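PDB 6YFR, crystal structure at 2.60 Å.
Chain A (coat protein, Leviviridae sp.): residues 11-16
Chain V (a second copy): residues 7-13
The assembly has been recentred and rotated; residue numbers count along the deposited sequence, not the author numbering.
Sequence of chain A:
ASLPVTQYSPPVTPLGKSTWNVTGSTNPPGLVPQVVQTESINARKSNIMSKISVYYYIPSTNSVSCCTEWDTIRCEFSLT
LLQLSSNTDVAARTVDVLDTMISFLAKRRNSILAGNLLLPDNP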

# COMPACT_ATOMS: atom_id res chain seq x y z
N PRO A 11 37.91 23.44 -63.47
CA PRO A 11 36.58 23.93 -63.14
C PRO A 11 35.51 23.28 -64.00
O PRO A 11 35.69 23.07 -65.20
N VAL A 12 34.40 22.96 -63.36
CA VAL A 12 33.31 22.23 -63.98
C VAL A 12 32.10 23.13 -64.20
O VAL A 12 31.58 23.22 -65.31
N THR A 13 31.66 23.81 -63.16
CA THR A 13 30.55 24.73 -63.16
C THR A 13 31.00 26.03 -62.51
O THR A 13 32.03 26.06 -61.83
N PRO A 14 30.27 27.13 -62.73
CA PRO A 14 30.65 28.40 -62.08
C PRO A 14 30.81 28.30 -60.57
O PRO A 14 31.70 28.95 -60.00
N LEU A 15 29.98 27.50 -59.91
CA LEU A 15 30.13 27.24 -58.49
C LEU A 15 30.80 25.89 -58.27
O LEU A 15 30.72 25.00 -59.12
N GLY A 16 31.47 25.76 -57.13
CA GLY A 16 32.16 24.52 -56.81
C GLY A 16 33.61 24.74 -56.43
O GLY A 16 33.95 25.77 -55.83
N GLN V 7 24.49 30.44 -71.67
CA GLN V 7 24.66 29.30 -70.78
C GLN V 7 25.56 29.69 -69.62
O GLN V 7 26.74 30.01 -69.82
N TYR V 8 25.01 29.64 -68.40
CA TYR V 8 25.73 29.95 -67.17
C TYR V 8 26.42 28.73 -66.59
O TYR V 8 27.65 28.72 -66.43
N SER V 9 25.67 27.68 -66.27
CA SER V 9 26.26 26.41 -65.84
C SER V 9 26.10 25.37 -66.93
O SER V 9 24.97 24.91 -67.17
N PRO V 10 27.17 24.94 -67.58
CA PRO V 10 27.04 24.08 -68.75
C PRO V 10 26.77 22.64 -68.34
O PRO V 10 26.97 22.27 -67.17
N PRO V 11 26.31 21.80 -69.27
CA PRO V 11 26.07 20.40 -68.92
C PRO V 11 27.37 19.67 -68.64
O PRO V 11 28.38 19.86 -69.32
N VAL V 12 27.33 18.83 -67.62
CA VAL V 12 28.50 18.12 -67.12
C VAL V 12 28.42 16.64 -67.45
O VAL V 12 29.34 16.07 -68.03
N THR V 13 27.31 16.01 -67.10
CA THR V 13 27.03 14.61 -67.34
C THR V 13 25.65 14.50 -67.98
O THR V 13 24.87 15.45 -67.93

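Two copies of the coat protein meet here through short, mostly loop-like segments. The touching parts run 134° apart end to end. No hydrogen bond links the two stretches, so they do not pair as strands. The contact rests on van der Waals packing, and 324 Å² is buried in total.

Pro A14 is the centre of the contact. It has the largest covered area of any residue here, and its CA-to-CB bond points toward chain V. The ring is puckered C-gamma endo. Pro A14 CG lies over one face of the Tyr V8 ring, 3.7 Å from the centroid of that ring and 17° off the ring normal. This is a CH-pi contact. The flat aromatic face accepts the C-H groups of Pro A14 CG. Between these two side chains, the closest atoms are Pro A14 CG and Tyr V8 CZ, at 3.5 Å. Pro A14 CD rests against the backbone as well, 3.5 Å from Tyr V8 O and 3.7 Å from Ser V9 CA. Pro A14 CD also lies 4.2 Å from Pro V10 CD. Pro A14 CD therefore touches three consecutive residues of chain V.

Tyr V8 leaves its backbone sideways, yet its end comes nearer to chain A. Chi1 is 169° (t) and chi2 is 64°. Together these angles carry the ring alongside Pro A14 and present a face to it. The hydroxyl reaches farther along chain A, where Tyr V8 OH is 4.1 Å from Leu A15 CG. Leu A15 also starts sideways and has its end nearer the partner. Its chi1 is -54° (m) and chi2 is 171° (t), a common leucine rotamer. Its contact is small.

Val A12 and Val V12 are the same residue in the two copies. Both have chi1 of 179° (t), and their backbone angles are the same, but their settings differ. Val V12 points toward chain A, whereas Val A12 points sideways. They meet through different methyls, Val A12 CG1 to Val V12 CG2, at 3.5 Å. Val V12 CG2 also packs 3.8 Å from Thr A13 CG2.

Thr A13 has chi1 of 55° (p). Thr A13 OG1 donates a very short hydrogen bond to Leu A15 O, 2.5 Å away within its own chain. With the hydroxyl engaged there, the methyl is left to meet chain V. Thr A13 CG2 is 3.4 Å from Ser V9 OG, a close contact but not a hydrogen bond, since a methyl is no conventional donor. Ser V9 has chi1 of 176° (t). Thr V13 has the same rotamer as Thr A13 but lies out of reach of chain A.

Pro V10 lies sideways, with Pro V10 CG 3.9 Å from Val A12 O. Pro V11 points away and makes no contact. Gly A16 is also clear of chain V; its backbone angles of 127/-145 would jam a CB against the preceding carbonyl oxygen, which calls for glycine.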

# COMPACT_ATOMS: atom_id res chain seq x y z
CB PRO A 11 36.68 25.44 -63.40
CG PRO A 11 37.77 25.57 -64.40
CD PRO A 11 38.76 24.50 -64.04
CB VAL A 12 32.95 21.00 -63.11
CG1 VAL A 12 31.80 20.24 -63.71
CG2 VAL A 12 34.18 20.12 -62.89
CB THR A 13 29.35 24.14 -62.40
OG1 THR A 13 29.77 23.78 -61.08
CG2 THR A 13 28.83 22.91 -63.12
CB PRO A 14 29.50 29.35 -62.47
CG PRO A 14 28.40 28.44 -62.96
CD PRO A 14 29.10 27.31 -63.60
CB LEU A 15 28.78 27.28 -57.78
CG LEU A 15 27.98 28.56 -58.02
CD1 LEU A 15 26.58 28.40 -57.46
CD2 LEU A 15 28.69 29.74 -57.40
CB GLN V 7 25.23 28.12 -71.54
CG GLN V 7 25.16 26.82 -70.76
CD GLN V 7 24.96 25.62 -71.65
OE1 GLN V 7 24.02 24.85 -71.46
NE2 GLN V 7 25.84 25.46 -72.64
CB TYR V 8 24.76 30.58 -66.17
CG TYR V 8 25.26 30.73 -64.75
CD1 TYR V 8 26.33 31.57 -64.44
CD2 TYR V 8 24.64 30.06 -63.70
CE1 TYR V 8 26.78 31.71 -63.13
CE2 TYR V 8 25.07 30.19 -62.39
CZ TYR V 8 26.14 31.02 -62.12
OH TYR V 8 26.57 31.15 -60.81
CB SER V 9 25.63 25.93 -64.53
OG SER V 9 26.15 24.66 -64.17
CB PRO V 10 28.40 24.22 -69.44
CG PRO V 10 29.34 24.42 -68.29
CD PRO V 10 28.58 25.21 -67.25
CB PRO V 11 25.36 19.83 -70.16
CG PRO V 11 25.80 20.72 -71.27
CD PRO V 11 25.92 22.09 -70.66
CB VAL V 12 28.64 18.35 -65.60
CG1 VAL V 12 29.82 17.61 -65.05
CG2 VAL V 12 28.70 19.85 -65.30
CB THR V 13 27.07 13.81 -66.02
OG1 THR V 13 26.17 14.41 -65.08
CG2 THR V 13 28.49 13.82 -65.45